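Local coordinates for heavy-metal chelation domain-containing protein (Pyrococcus horikoshii, PDB 3NPG) that is of unknown function but may act in heavy-metal chelation, at residues 85-97 with 196-208. Sequence-based numbering, arbitrary orientation.
Sequences GVAAINAVSQYYI and TGPTGQLLPEFLK. With ACT (acetate ion), chain E.
N90 and L202 mark the closest approach of the two backbones, their CA atoms 4.7 Å apart, where the last turns of helix 79-96 lie against the irregular chain that follows strand 192-196. The helix presents V86, I89, N90, S93 and Q94 along one flank, with I97 just past its end; residues 199-204 run along it toward its C-terminal end, after which the 3-10 turn 204-206 brings F206 back beside I89 and S93. Near the start of this path, N90 ND2 donates to T199 O over 3.1 Å, from above the carbonyl plane and at a bent N-H...O angle of 138°; the same nitrogen also bonds V47 O of strand 43-49. One turn on, Q94 NE2 reaches Q201 O over 3.1 Å, in the carbonyl plane and on a lone pair. The bend at chi2 (-70°) folds the Q94 amide back over Q201, and the two amides stack with planes 16° apart, while that of N90 stands nearly upright to Q201's. With an alanine in place of Q94, Q201 O would probably lose this donor and the Q201 amide, which also bonds V47 N and M218 O, its stacked partner. Strand 192-196 belongs to the parallel part of a mixed sheet, consistent with the Rossmann-like C-terminal region, so the contact joins that region to the helix packed on the small N-terminal antiparallel sheet. S93 OG turns back to I89 O at 2.7 Å, on the opposite face of that carbonyl from S93 N, and also sits at the edge of the F206 ring, 3.3 Å from CE2. Beyond it, L203 CD2 and P204 CD both meet I97 CD1. At the other extremity V86 CG1 touches T199 CG2; T199 OG1, also bonded to M49 N, lies 2.9 Å from both O and OXT of a probably crystallisation-derived acetate, which also bonds Y32 OH.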
loop_
_atom_site.group_PDB
_atom_site.type_symbol
_atom_site.label_atom_id
_atom_site.label_comp_id
_atom_site.label_asym_id
_atom_site.label_seq_id
_atom_site.Cartn_x
_atom_site.Cartn_y
_atom_site.Cartn_z
ATOM N N GLY A 85 19.307 -3.942 14.823
ATOM C CA GLY A 85 20.050 -5.125 15.249
ATOM C C GLY A 85 20.849 -5.765 14.128
ATOM O O GLY A 85 22.021 -6.096 14.312
ATOM N N VAL A 86 20.215 -5.938 12.953
ATOM C CA VAL A 86 20.879 -6.485 11.759
ATOM C C VAL A 86 21.991 -5.529 11.272
ATOM O O VAL A 86 23.090 -5.984 10.954
ATOM C CB VAL A 86 19.857 -6.817 10.639
ATOM C CG1 VAL A 86 20.560 -7.162 9.330
ATOM C CG2 VAL A 86 18.926 -7.949 11.068
ATOM N N ALA A 87 21.725 -4.197 11.290
ATOM C CA ALA A 87 22.736 -3.187 10.928
ATOM C C ALA A 87 23.935 -3.257 11.877
ATOM O O ALA A 87 25.071 -3.085 11.442
ATOM C CB ALA A 87 22.126 -1.795 10.957
ATOM N N ALA A 88 23.680 -3.568 13.167
ATOM C CA ALA A 88 24.732 -3.727 14.176
ATOM C C ALA A 88 25.512 -5.027 13.962
ATOM O O ALA A 88 26.730 -5.038 14.132
ATOM C CB ALA A 88 24.131 -3.699 15.570
ATOM N N ILE A 89 24.809 -6.131 13.585
ATOM C CA ILE A 89 25.466 -7.415 13.270
ATOM C C ILE A 89 26.386 -7.229 12.059
ATOM O O ILE A 89 27.523 -7.704 12.068
ATOM C CB ILE A 89 24.415 -8.555 13.033
ATOM C CG1 ILE A 89 23.658 -8.892 14.328
ATOM C CG2 ILE A 89 25.084 -9.819 12.439
ATOM C CD1 ILE A 89 22.454 -9.780 14.136
ATOM N N ASN A 90 25.909 -6.478 11.043
ATOM C CA ASN A 90 26.688 -6.165 9.850
ATOM C C ASN A 90 27.884 -5.269 10.182
ATOM O O ASN A 90 28.954 -5.445 9.605
ATOM C CB ASN A 90 25.805 -5.511 8.791
ATOM C CG ASN A 90 24.754 -6.438 8.224
ATOM O OD1 ASN A 90 24.876 -7.666 8.269
ATOM N ND2 ASN A 90 23.713 -5.868 7.649
ATOM N N ALA A 91 27.707 -4.321 11.133
ATOM C CA ALA A 91 28.787 -3.432 11.573
ATOM C C ALA A 91 29.933 -4.235 12.172
ATOM O O ALA A 91 31.087 -4.053 11.774
ATOM C CB ALA A 91 28.258 -2.434 12.589
ATOM N N VAL A 92 29.602 -5.184 13.088
ATOM C CA VAL A 92 30.584 -6.077 13.721
ATOM C C VAL A 92 31.245 -6.965 12.652
ATOM O O VAL A 92 32.462 -7.152 12.668
ATOM C CB VAL A 92 29.921 -6.929 14.850
ATOM C CG1 VAL A 92 30.888 -7.977 15.395
ATOM C CG2 VAL A 92 29.400 -6.037 15.972
ATOM N N SER A 93 30.437 -7.450 11.684
ATOM C CA SER A 93 30.898 -8.308 10.597
ATOM C C SER A 93 31.868 -7.589 9.673
ATOM O O SER A 93 32.888 -8.154 9.306
ATOM C CB SER A 93 29.712 -8.829 9.795
ATOM O OG SER A 93 28.816 -9.566 10.611
ATOM N N GLN A 94 31.557 -6.331 9.304
ATOM C CA GLN A 94 32.399 -5.524 8.402
ATOM C C GLN A 94 33.762 -5.179 9.018
ATOM O O GLN A 94 34.721 -4.915 8.288
ATOM C CB GLN A 94 31.657 -4.251 7.956
ATOM C CG GLN A 94 30.477 -4.531 7.028
ATOM C CD GLN A 94 30.925 -4.995 5.669
ATOM O OE1 GLN A 94 31.373 -4.208 4.848
ATOM N NE2 GLN A 94 30.771 -6.280 5.389
ATOM N N TYR A 95 33.854 -5.207 10.357
ATOM C CA TYR A 95 35.110 -4.990 11.066
ATOM C C TYR A 95 36.001 -6.240 10.961
ATOM O O TYR A 95 37.214 -6.116 10.788
ATOM C CB TYR A 95 34.834 -4.645 12.548
ATOM C CG TYR A 95 36.081 -4.322 13.351
ATOM C CD1 TYR A 95 36.582 -3.025 13.408
ATOM C CD2 TYR A 95 36.716 -5.298 14.110
ATOM C CE1 TYR A 95 37.713 -2.718 14.169
ATOM C CE2 TYR A 95 37.848 -5.005 14.869
ATOM C CZ TYR A 95 38.346 -3.714 14.893
ATOM O OH TYR A 95 39.458 -3.427 15.648
ATOM N N TYR A 96 35.388 -7.445 11.034
ATOM C CA TYR A 96 36.120 -8.710 11.038
ATOM C C TYR A 96 36.104 -9.456 9.685
ATOM O O TYR A 96 36.738 -10.511 9.568
ATOM C CB TYR A 96 35.597 -9.623 12.158
ATOM C CG TYR A 96 35.847 -9.087 13.549
ATOM C CD1 TYR A 96 37.132 -9.048 14.082
ATOM C CD2 TYR A 96 34.794 -8.692 14.364
ATOM C CE1 TYR A 96 37.367 -8.585 15.373
ATOM C CE2 TYR A 96 35.016 -8.234 15.660
ATOM C CZ TYR A 96 36.307 -8.175 16.159
ATOM O OH TYR A 96 36.539 -7.724 17.433
ATOM N N ILE A 97 35.402 -8.911 8.667
ATOM C CA ILE A 97 35.282 -9.565 7.348
ATOM C C ILE A 97 36.643 -9.762 6.640
ATOM O O ILE A 97 37.430 -8.818 6.533
ATOM C CB ILE A 97 34.224 -8.847 6.432
ATOM C CG1 ILE A 97 33.833 -9.721 5.214
ATOM C CG2 ILE A 97 34.692 -7.443 5.998
ATOM C CD1 ILE A 97 32.804 -10.774 5.499
ATOM N N THR A 196 21.774 -11.345 -1.746
ATOM C CA THR A 196 22.389 -10.158 -2.339
ATOM C C THR A 196 21.873 -8.839 -1.770
ATOM O O THR A 196 20.673 -8.685 -1.537
ATOM C CB THR A 196 22.302 -10.212 -3.878
ATOM O OG1 THR A 196 23.055 -9.129 -4.427
ATOM C CG2 THR A 196 20.865 -10.160 -4.389
ATOM N N GLY A 197 22.783 -7.875 -1.626
ATOM C CA GLY A 197 22.452 -6.537 -1.155
ATOM C C GLY A 197 23.299 -6.064 0.008
ATOM O O GLY A 197 23.901 -6.875 0.719
ATOM N N PRO A 198 23.297 -4.733 0.284
ATOM C CA PRO A 198 24.092 -4.211 1.424
ATOM C C PRO A 198 23.712 -4.803 2.795
ATOM O O PRO A 198 24.532 -4.780 3.704
ATOM C CB PRO A 198 23.837 -2.697 1.372
ATOM C CG PRO A 198 23.427 -2.423 -0.026
ATOM C CD PRO A 198 22.668 -3.640 -0.481
ATOM N N THR A 199 22.478 -5.345 2.940
ATOM C CA THR A 199 22.051 -5.969 4.207
ATOM C C THR A 199 22.775 -7.343 4.422
ATOM O O THR A 199 22.790 -7.873 5.541
ATOM C CB THR A 199 20.501 -6.080 4.268
ATOM O OG1 THR A 199 19.917 -4.847 3.834
ATOM C CG2 THR A 199 19.993 -6.431 5.659
ATOM N N GLY A 200 23.410 -7.850 3.363
ATOM C CA GLY A 200 24.157 -9.104 3.409
ATOM C C GLY A 200 25.615 -8.926 3.797
ATOM O O GLY A 200 26.458 -9.750 3.435
ATOM N N GLN A 201 25.917 -7.861 4.578
ATOM C CA GLN A 201 27.277 -7.549 5.045
ATOM C C GLN A 201 27.731 -8.490 6.161
ATOM O O GLN A 201 28.867 -8.383 6.625
ATOM C CB GLN A 201 27.352 -6.093 5.537
ATOM C CG GLN A 201 27.524 -5.066 4.429
ATOM C CD GLN A 201 27.451 -3.652 4.961
ATOM O OE1 GLN A 201 26.753 -3.362 5.933
ATOM N NE2 GLN A 201 28.144 -2.734 4.308
ATOM N N LEU A 202 26.839 -9.407 6.606
ATOM C CA LEU A 202 27.132 -10.341 7.704
ATOM C C LEU A 202 28.284 -11.325 7.364
ATOM O O LEU A 202 28.576 -11.549 6.184
ATOM C CB LEU A 202 25.846 -11.107 8.141
ATOM C CG LEU A 202 25.374 -12.276 7.239
ATOM C CD1 LEU A 202 24.439 -13.194 7.991
ATOM C CD2 LEU A 202 24.697 -11.775 5.999
ATOM N N LEU A 203 28.958 -11.873 8.402
ATOM C CA LEU A 203 30.050 -12.836 8.199
ATOM C C LEU A 203 29.520 -14.145 7.605
ATOM O O LEU A 203 28.466 -14.624 8.026
ATOM C CB LEU A 203 30.786 -13.123 9.526
ATOM C CG LEU A 203 31.702 -12.017 10.048
ATOM C CD1 LEU A 203 32.193 -12.341 11.419
ATOM C CD2 LEU A 203 32.877 -11.797 9.127
ATOM N N PRO A 204 30.255 -14.767 6.645
ATOM C CA PRO A 204 29.771 -16.037 6.064
ATOM C C PRO A 204 29.657 -17.153 7.097
ATOM O O PRO A 204 28.742 -17.974 7.012
ATOM C CB PRO A 204 30.822 -16.363 4.991
ATOM C CG PRO A 204 31.509 -15.066 4.712
ATOM C CD PRO A 204 31.512 -14.327 6.011
ATOM N N GLU A 205 30.556 -17.149 8.113
ATOM C CA GLU A 205 30.569 -18.158 9.185
ATOM C C GLU A 205 29.232 -18.216 9.959
ATOM O O GLU A 205 28.907 -19.252 10.541
ATOM C CB GLU A 205 31.747 -17.917 10.150
ATOM C CG GLU A 205 31.665 -16.600 10.911
ATOM C CD GLU A 205 32.822 -16.352 11.850
ATOM O OE1 GLU A 205 33.941 -16.088 11.357
ATOM O OE2 GLU A 205 32.605 -16.391 13.081
ATOM N N PHE A 206 28.456 -17.101 9.953
ATOM C CA PHE A 206 27.151 -17.043 10.620
ATOM C C PHE A 206 26.121 -17.902 9.887
ATOM O O PHE A 206 25.159 -18.375 10.499
ATOM C CB PHE A 206 26.648 -15.588 10.715
ATOM C CG PHE A 206 27.500 -14.656 11.548
ATOM C CD1 PHE A 206 28.237 -15.136 12.626
ATOM C CD2 PHE A 206 27.470 -13.282 11.334
ATOM C CE1 PHE A 206 29.008 -14.270 13.408
ATOM C CE2 PHE A 206 28.218 -12.415 12.134
ATOM C CZ PHE A 206 28.982 -12.915 13.165
ATOM N N LEU A 207 26.318 -18.098 8.568
ATOM C CA LEU A 207 25.401 -18.881 7.742
ATOM C C LEU A 207 25.929 -20.304 7.478
ATOM O O LEU A 207 25.371 -21.020 6.643
ATOM C CB LEU A 207 25.095 -18.143 6.418
ATOM C CG LEU A 207 24.327 -16.811 6.562
ATOM C CD1 LEU A 207 24.292 -16.061 5.262
ATOM C CD2 LEU A 207 22.908 -17.043 7.082
ATOM N N LYS A 208 26.977 -20.734 8.235
ATOM C CA LYS A 208 27.519 -22.096 8.131
ATOM C C LYS A 208 26.463 -23.100 8.562
ATOM O O LYS A 208 25.807 -22.908 9.595
ATOM C CB LYS A 208 28.777 -22.253 9.000
ATOM C CG LYS A 208 30.065 -21.863 8.301
ATOM C CD LYS A 208 31.268 -22.060 9.231
ATOM C CE LYS A 208 32.586 -21.861 8.525
ATOM N NZ LYS A 208 32.962 -23.053 7.710
HETATM C C ACT E . 19.341 -5.030 0.576
HETATM O O ACT E . 19.152 -5.963 1.290
HETATM O OXT ACT E . 19.727 -4.024 1.060
HETATM C CH3 ACT E . 19.067 -5.129 -0.924
#